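Local structure of pullulanase (2WAN) at residues Ala438-Asp442 / Pro502-Trp507; Ala459-His463 / Ser540-Gln544. The protein hydrolyses the alpha-1,6-glucosidic linkages of pullulan and probably those at the branch points of starch-type polysaccharides. Where two conformers were deposited one is given. Numbering follows the deposited sequence.

Contact 1. Residues Ala438-Asp442 / Pro502-Trp507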
# COMPACT_ATOMS: atom_id res chain seq x y z
N ALA A 438 6.80 12.24 10.53
CA ALA A 438 6.99 12.38 11.98
C ALA A 438 6.07 11.44 12.76
O ALA A 438 4.90 11.28 12.40
CB ALA A 438 6.76 13.84 12.42
N HIS A 439 6.60 10.84 13.82
CA HIS A 439 5.82 10.07 14.80
C HIS A 439 5.37 10.99 15.93
O HIS A 439 6.16 11.81 16.40
CB HIS A 439 6.75 8.96 15.32
CG HIS A 439 6.10 7.97 16.23
ND1 HIS A 439 5.89 8.21 17.57
CD2 HIS A 439 5.71 6.69 16.00
CE1 HIS A 439 5.35 7.13 18.12
NE2 HIS A 439 5.24 6.20 17.20
N VAL A 440 4.10 10.90 16.34
CA VAL A 440 3.57 11.83 17.36
C VAL A 440 4.36 11.79 18.68
O VAL A 440 4.58 12.85 19.30
CB VAL A 440 2.06 11.57 17.63
CG1 VAL A 440 1.54 12.47 18.75
CG2 VAL A 440 1.24 11.83 16.33
N ARG A 441 4.78 10.60 19.12
CA ARG A 441 5.56 10.53 20.36
C ARG A 441 6.97 11.11 20.12
O ARG A 441 7.42 11.99 20.87
CB ARG A 441 5.64 9.12 20.89
CG ARG A 441 6.33 9.05 22.25
CD ARG A 441 6.30 7.64 22.86
NE ARG A 441 7.06 7.60 24.12
CZ ARG A 441 6.56 7.92 25.32
NH1 ARG A 441 5.29 8.30 25.47
NH2 ARG A 441 7.36 7.85 26.40
N ASP A 442 7.64 10.66 19.06
CA ASP A 442 9.04 11.11 18.83
C ASP A 442 9.16 12.62 18.80
O ASP A 442 10.14 13.20 19.28
CB ASP A 442 9.58 10.65 17.47
CG ASP A 442 9.66 9.16 17.31
OD1 ASP A 442 9.38 8.40 18.25
OD2 ASP A 442 10.03 8.74 16.19
N PRO A 502 0.31 4.16 28.70
CA PRO A 502 0.43 4.82 27.38
C PRO A 502 1.82 5.29 26.99
O PRO A 502 1.99 5.86 25.91
CB PRO A 502 -0.52 6.01 27.52
CG PRO A 502 -0.44 6.37 28.98
CD PRO A 502 -0.26 5.07 29.71
N ASP A 503 2.81 5.05 27.85
CA ASP A 503 4.18 5.46 27.52
C ASP A 503 5.07 4.33 27.00
O ASP A 503 6.28 4.51 26.84
CB ASP A 503 4.82 6.21 28.68
CG ASP A 503 4.07 7.48 29.04
OD1 ASP A 503 3.86 8.35 28.14
OD2 ASP A 503 3.66 7.62 30.21
N THR A 504 4.48 3.16 26.72
CA THR A 504 5.25 2.17 25.99
C THR A 504 5.39 2.68 24.55
O THR A 504 4.62 3.55 24.12
CB THR A 504 4.66 0.74 26.06
OG1 THR A 504 3.33 0.73 25.56
CG2 THR A 504 4.67 0.21 27.51
N TYR A 505 6.40 2.19 23.85
CA TYR A 505 6.72 2.71 22.52
C TYR A 505 6.30 1.78 21.39
O TYR A 505 6.69 0.63 21.38
CB TYR A 505 8.24 2.96 22.41
CG TYR A 505 8.53 3.71 21.13
CD1 TYR A 505 8.74 3.03 19.92
CD2 TYR A 505 8.48 5.10 21.11
CE1 TYR A 505 8.94 3.73 18.73
CE2 TYR A 505 8.66 5.81 19.93
CZ TYR A 505 8.89 5.13 18.75
OH TYR A 505 9.08 5.85 17.59
N ASN A 506 5.57 2.28 20.40
CA ASN A 506 5.41 1.53 19.16
C ASN A 506 5.14 2.44 17.96
O ASN A 506 4.47 3.46 18.08
CB ASN A 506 4.27 0.49 19.28
CG ASN A 506 4.41 -0.66 18.28
OD1 ASN A 506 4.08 -0.54 17.09
ND2 ASN A 506 4.88 -1.81 18.78
N TRP A 507 5.64 2.05 16.79
CA TRP A 507 5.30 2.77 15.55
C TRP A 507 3.81 2.74 15.21
O TRP A 507 3.30 3.70 14.64
CB TRP A 507 6.05 2.22 14.33
CG TRP A 507 7.49 2.61 14.22
CD1 TRP A 507 8.13 3.61 14.90
CD2 TRP A 507 8.45 2.02 13.35
NE1 TRP A 507 9.45 3.66 14.52
CE2 TRP A 507 9.67 2.71 13.56
CE3 TRP A 507 8.41 0.97 12.42
CZ2 TRP A 507 10.85 2.36 12.88
CZ3 TRP A 507 9.58 0.63 11.73
CH2 TRP A 507 10.79 1.32 11.97
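Ala438 ends the first strand of the catalytic barrel, backbone-bonded to Gln487 and Gln489 of the next strand region, and hands over to His439, the N-cap of a short helix. There ND1 of His439 accepts weak capping bonds from Arg441 N (3.1 Å) and Asp442 N (3.4 Å), while NE2 of His439 donates to Asn506 O at 3.0 Å, so one imidazole joins helix start and loop backbone. Its ring lies nearly parallel to that of Tyr505 (21°) but slid aside, centroids 5.1 Å apart. Arg441 extends along the loop: its CD packs 3.8 Å from Tyr505 CD2, its NH1 makes a 3.0 Å salt bridge to Asp503 OD1, and NE pairs with Asp797. Asp442 OD1 accepts from Tyr505 OH at 2.7 Å. The partner loop carries Tyr505-Asn506-Trp507, the start of the YNWGYDP signature of type I pullulanases, fixed here at the C-terminal end of a (beta/alpha)8 barrel, where GH13 enzymes have their active sites.

Contact 2. Residues Ala459-His463 / Ser540-Gln544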
# COMPACT_ATOMS: atom_id res chain seq x y z
N ALA A 459 0.98 18.55 21.63
CA ALA A 459 2.28 19.19 21.46
C ALA A 459 2.34 20.01 20.16
O ALA A 459 3.00 21.04 20.11
CB ALA A 459 3.43 18.17 21.51
N PHE A 460 1.62 19.55 19.12
CA PHE A 460 1.56 20.24 17.82
C PHE A 460 0.74 21.53 17.83
O PHE A 460 0.65 22.22 16.80
CB PHE A 460 0.97 19.30 16.75
CG PHE A 460 1.93 18.25 16.26
CD1 PHE A 460 2.18 17.09 17.01
CD2 PHE A 460 2.54 18.38 15.01
CE1 PHE A 460 3.06 16.11 16.54
CE2 PHE A 460 3.43 17.39 14.54
CZ PHE A 460 3.68 16.26 15.29
N THR A 461 0.10 21.86 18.95
CA THR A 461 -0.67 23.09 19.05
C THR A 461 0.10 24.20 19.77
O THR A 461 -0.39 25.34 19.88
CB THR A 461 -2.01 22.90 19.84
OG1 THR A 461 -1.74 22.68 21.24
CG2 THR A 461 -2.82 21.71 19.28
N GLU A 462 1.30 23.87 20.26
CA GLU A 462 2.04 24.78 21.13
C GLU A 462 2.95 25.75 20.36
O GLU A 462 3.91 25.33 19.73
CB GLU A 462 2.86 24.00 22.17
CG GLU A 462 2.00 23.07 23.05
CD GLU A 462 2.82 22.34 24.07
OE1 GLU A 462 3.78 22.93 24.63
OE2 GLU A 462 2.52 21.16 24.30
N HIS A 463 2.65 27.04 20.44
CA HIS A 463 3.48 28.09 19.83
C HIS A 463 4.55 28.63 20.77
O HIS A 463 4.41 28.58 22.00
CB HIS A 463 2.59 29.25 19.35
CG HIS A 463 1.68 28.88 18.23
ND1 HIS A 463 2.01 29.08 16.91
CD2 HIS A 463 0.47 28.27 18.23
CE1 HIS A 463 1.03 28.63 16.14
NE2 HIS A 463 0.09 28.13 16.92
N SER A 540 -4.23 23.18 14.06
CA SER A 540 -3.02 23.97 14.33
C SER A 540 -2.11 24.02 13.12
O SER A 540 -1.61 25.08 12.76
CB SER A 540 -2.24 23.37 15.51
OG SER A 540 -1.04 24.11 15.74
N LEU A 541 -1.87 22.86 12.52
CA LEU A 541 -0.99 22.75 11.36
C LEU A 541 -1.60 23.53 10.19
O LEU A 541 -0.89 24.30 9.54
CB LEU A 541 -0.68 21.30 11.01
CG LEU A 541 0.31 20.59 11.98
CD1 LEU A 541 0.48 19.13 11.65
CD2 LEU A 541 1.70 21.30 11.97
N HIS A 542 -2.91 23.38 9.99
CA HIS A 542 -3.59 24.11 8.91
C HIS A 542 -3.45 25.62 9.08
O HIS A 542 -3.25 26.33 8.09
CB HIS A 542 -5.09 23.77 8.84
CG HIS A 542 -5.42 22.42 8.27
ND1 HIS A 542 -4.52 21.62 7.58
CD2 HIS A 542 -6.61 21.77 8.21
CE1 HIS A 542 -5.14 20.52 7.17
NE2 HIS A 542 -6.41 20.60 7.52
N GLN A 543 -3.53 26.11 10.32
CA GLN A 543 -3.36 27.55 10.59
C GLN A 543 -1.99 28.05 10.18
O GLN A 543 -1.81 29.24 9.92
CB GLN A 543 -3.57 27.87 12.06
CG GLN A 543 -5.04 27.98 12.48
CD GLN A 543 -5.21 27.81 13.99
OE1 GLN A 543 -4.22 27.73 14.74
NE2 GLN A 543 -6.46 27.74 14.44
N GLN A 544 -1.01 27.14 10.11
CA GLN A 544 0.34 27.50 9.66
C GLN A 544 0.58 27.11 8.20
O GLN A 544 1.73 27.08 7.73
CB GLN A 544 1.42 26.90 10.61
CG GLN A 544 1.25 27.29 12.10
CD GLN A 544 0.88 28.76 12.33
OE1 GLN A 544 -0.06 29.07 13.07
NE2 GLN A 544 1.62 29.67 11.70
O HOH W 1 -2.24 26.28 18.05
O HOH W 2 -1.29 27.18 14.68
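Start with Ser540, in the last turn of helix 529-543. Its CB points at the 3-10 turn containing Phe460, and in the conformer given here its OG donates a 2.7 Å hydrogen bond to Phe460 O. This is the one direct hydrogen bond between the segments, and it holds the turn close: the CA atoms of Thr461 and Ser540 are 5.3 Å apart, and Thr461 CA lies 3.5 Å from Ser540 OG.

Phe460 turns its side chain inward from the same spot. Its CD2 meets Leu541 CD1 at 4.0 Å, and its ring also stacks on Phe443 and touches Leu537, while Ile475 of helix 474-481 packs against Ser540, Leu541 and Gln544. The serine bond thus borders an apolar cluster where the turn and two helices meet.

On the outer side His463, an exposed residue, bends its ring back over the helix end. His463 CE1 comes within 3.3 Å of Gln544 OE1, which lies near the plane of the ring. Two waters fill the gap. Water 1 donates to Thr461 O at 2.8 Å and is bonded weakly to His463 NE2 (3.2 Å) and Ser540 OG (3.4 Å). Water 2 sits 2.8 Å from His463 NE2 and reaches Ser540 O at 2.9 Å and Gln544 OE1 at 2.8 Å. The chemistry is therefore graded: hydrocarbon inside, one short direct bond at the boundary, and on the outer side polar groups that meet mainly through two waters.

In the fold
Both contacts belong to the catalytic (beta/alpha)8 barrel, their centres 19 Å apart and their nearest atoms about 4 Å apart without touching. Along the chain they interleave: 438-442, 459-463, 502-507, then 540-544. Contact 1 works at the C-terminal end of strand 435-438, tying helix 440-444 to the loop between strands 492-494 and 511-513, in the excursion beyond barrel strand 485-488. Contact 2 lies farther out, where the long excursion before helix 474-481 meets helix 529-543, which leads into strand 547-552. Helix 440-444 relates the two: it begins in contact 1, and its Phe443 stacks on Phe460 of contact 2. Both join the first two beta-alpha units: contact 1 helix to loop, contact 2 loop to helix.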